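Local coordinates for lipopolysaccharide heptosyltransferase 2 (Escherichia coli, PDB 1PSW), which transfers the second heptose from ADP-L-glycero-beta-D-manno-heptose onto heptosyl-Kdo2-lipid A during assembly of the lipopolysaccharide core, at residues Asn340-Leu343 and Leu344-Glu347. Residues are numbered along the deposited sequence; the frame is centred on the assembly and turned at random.
Sequences NALL and LQEE
L343 and E346 meet through a backbone oxygen and a bridging water, a worked example of how the last turn of a helix with one buried and one exposed face is held. The carbonyl oxygen of L343 takes the amide N of E347 at 3.2 Å. A water also donates to L343 O, its oxygen 2.9 Å away. The same water donates to E346 OE1, again at 2.9 Å, and so ties the carboxylate back to the turn before it. A third neighbour of L343 O is CG of E347, at 3.2 Å, because this methylene is turned beside its own backbone N (chi1 -58°). The close-packed side belongs to the buried leucines L342 and L343: L343 rests on Y214 and K263, so helix 332-347 lies with this face against the C-terminal Rossmann-like half of a GT-B glycosyltransferase. At its margin E346 makes a wider, water-bridged approach; with CG anti to the backbone N (chi1 174°) and the chain beyond extended, OE1 stops 4.2 Å from CD2 of L343.

The opposite character belongs to A341, L344 and Q345, all exposed. L344 sets its CB 3.4 Å from the carbonyl oxygen of A341, but its isobutyl end turns outward from residues 340-343. Q345 runs alongside L342, both pointing the same way, and its OE1 comes no nearer than 3.9 Å to CD2 of L342, a loose touch. What holds this side is the backbone: the amide N of Q345 meets the oxygen of A341 at 3.1 Å in a nearly straight hydrogen bond (N-H...O 165°).

Chemically, regular i to i+4 bonds supply the frame, whereas the E346 carboxylate, in the last turn and probably disfavoured by the helix dipole, is probably offset by the salt bridge from OE2 to R281.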
ATOM      1  N   ASN A 340      -6.929  -6.754  21.071  1.00 24.24           N
ATOM      2  CA  ASN A 340      -6.404  -7.689  22.064  1.00 25.72           C
ATOM      3  C   ASN A 340      -6.585  -9.146  21.633  1.00 26.64           C
ATOM      4  O   ASN A 340      -5.770 -10.007  21.966  1.00 27.08           O
ATOM      5  CB  ASN A 340      -7.063  -7.475  23.432  1.00 26.09           C
ATOM      6  CG  ASN A 340      -6.614  -6.193  24.099  1.00 24.84           C
ATOM      7  OD1 ASN A 340      -5.445  -5.823  24.031  1.00 26.30           O
ATOM      8  ND2 ASN A 340      -7.541  -5.513  24.760  1.00 27.50           N
ATOM      9  N   ALA A 341      -7.649  -9.421  20.884  1.00 27.53           N
ATOM     10  CA  ALA A 341      -7.916 -10.785  20.422  1.00 26.62           C
ATOM     11  C   ALA A 341      -6.846 -11.249  19.443  1.00 26.28           C
ATOM     12  O   ALA A 341      -6.317 -12.355  19.559  1.00 26.54           O
ATOM     13  CB  ALA A 341      -9.288 -10.859  19.765  1.00 26.48           C
ATOM     14  N   LEU A 342      -6.531 -10.397  18.471  1.00 24.32           N
ATOM     15  CA  LEU A 342      -5.516 -10.720  17.474  1.00 23.28           C
ATOM     16  C   LEU A 342      -4.133 -10.765  18.117  1.00 25.00           C
ATOM     17  O   LEU A 342      -3.272 -11.535  17.695  1.00 23.83           O
ATOM     18  CB  LEU A 342      -5.522  -9.678  16.349  1.00 24.15           C
ATOM     19  CG  LEU A 342      -6.754  -9.609  15.431  1.00 25.01           C
ATOM     20  CD1 LEU A 342      -6.623  -8.403  14.502  1.00 22.88           C
ATOM     21  CD2 LEU A 342      -6.876 -10.897  14.615  1.00 23.36           C
ATOM     22  N   LEU A 343      -3.918  -9.932  19.131  1.00 24.56           N
ATOM     23  CA  LEU A 343      -2.633  -9.918  19.814  1.00 27.12           C
ATOM     24  C   LEU A 343      -2.448 -11.231  20.566  1.00 27.33           C
ATOM     25  O   LEU A 343      -1.340 -11.761  20.631  1.00 27.59           O
ATOM     26  CB  LEU A 343      -2.548  -8.730  20.776  1.00 25.44           C
ATOM     27  CG  LEU A 343      -2.299  -7.368  20.109  1.00 24.14           C
ATOM     28  CD1 LEU A 343      -2.576  -6.244  21.093  1.00 24.83           C
ATOM     29  CD2 LEU A 343      -0.867  -7.297  19.611  1.00 22.95           C
ATOM     30  N   LEU A 344      -3.538 -11.764  21.113  1.00 29.00           N
ATOM     31  CA  LEU A 344      -3.485 -13.028  21.847  1.00 31.46           C
ATOM     32  C   LEU A 344      -3.129 -14.175  20.901  1.00 32.43           C
ATOM     33  O   LEU A 344      -2.263 -14.995  21.207  1.00 32.18           O
ATOM     34  CB  LEU A 344      -4.832 -13.318  22.513  1.00 33.13           C
ATOM     35  CG  LEU A 344      -4.913 -14.671  23.230  1.00 35.89           C
ATOM     36  CD1 LEU A 344      -4.100 -14.616  24.522  1.00 36.76           C
ATOM     37  CD2 LEU A 344      -6.367 -15.011  23.531  1.00 34.95           C
ATOM     38  N   GLN A 345      -3.808 -14.221  19.757  1.00 34.06           N
ATOM     39  CA  GLN A 345      -3.583 -15.248  18.740  1.00 34.66           C
ATOM     40  C   GLN A 345      -2.107 -15.307  18.363  1.00 36.04           C
ATOM     41  O   GLN A 345      -1.521 -16.382  18.240  1.00 35.07           O
ATOM     42  CB  GLN A 345      -4.397 -14.933  17.483  1.00 35.72           C
ATOM     43  CG  GLN A 345      -4.252 -15.957  16.356  1.00 37.06           C
ATOM     44  CD  GLN A 345      -4.576 -15.376  14.978  1.00 38.16           C
ATOM     45  OE1 GLN A 345      -5.466 -14.532  14.836  1.00 34.80           O
ATOM     46  NE2 GLN A 345      -3.864 -15.844  13.954  1.00 36.62           N
ATOM     47  N   GLU A 346      -1.518 -14.134  18.172  1.00 36.41           N
ATOM     48  CA  GLU A 346      -0.116 -14.034  17.799  1.00 38.29           C
ATOM     49  C   GLU A 346       0.807 -14.609  18.875  1.00 38.49           C
ATOM     50  O   GLU A 346       1.804 -15.258  18.559  1.00 38.10           O
ATOM     51  CB  GLU A 346       0.231 -12.571  17.505  1.00 39.79           C
ATOM     52  CG  GLU A 346       1.704 -12.308  17.240  1.00 44.09           C
ATOM     53  CD  GLU A 346       1.959 -10.894  16.732  1.00 44.60           C
ATOM     54  OE1 GLU A 346       1.381  -9.939  17.302  1.00 42.80           O
ATOM     55  OE2 GLU A 346       2.752 -10.744  15.779  1.00 45.05           O
ATOM     56  N   GLU A 347       0.476 -14.379  20.142  1.00 39.16           N
ATOM     57  CA  GLU A 347       1.298 -14.897  21.235  1.00 40.90           C
ATOM     58  C   GLU A 347       1.181 -16.416  21.326  1.00 40.89           C
ATOM     59  O   GLU A 347       2.181 -17.119  21.477  1.00 41.16           O
ATOM     60  CB  GLU A 347       0.877 -14.273  22.566  1.00 42.72           C
ATOM     61  CG  GLU A 347       0.972 -12.760  22.592  1.00 46.61           C
ATOM     62  CD  GLU A 347       0.617 -12.174  23.945  1.00 48.50           C
ATOM     63  OE1 GLU A 347      -0.464 -12.504  24.475  1.00 49.10           O
ATOM     64  OE2 GLU A 347       1.417 -11.375  24.476  1.00 49.91           O
TER
HETATM   65  O   HOH W   1       1.181 -10.457  20.188  1.00 26.61           O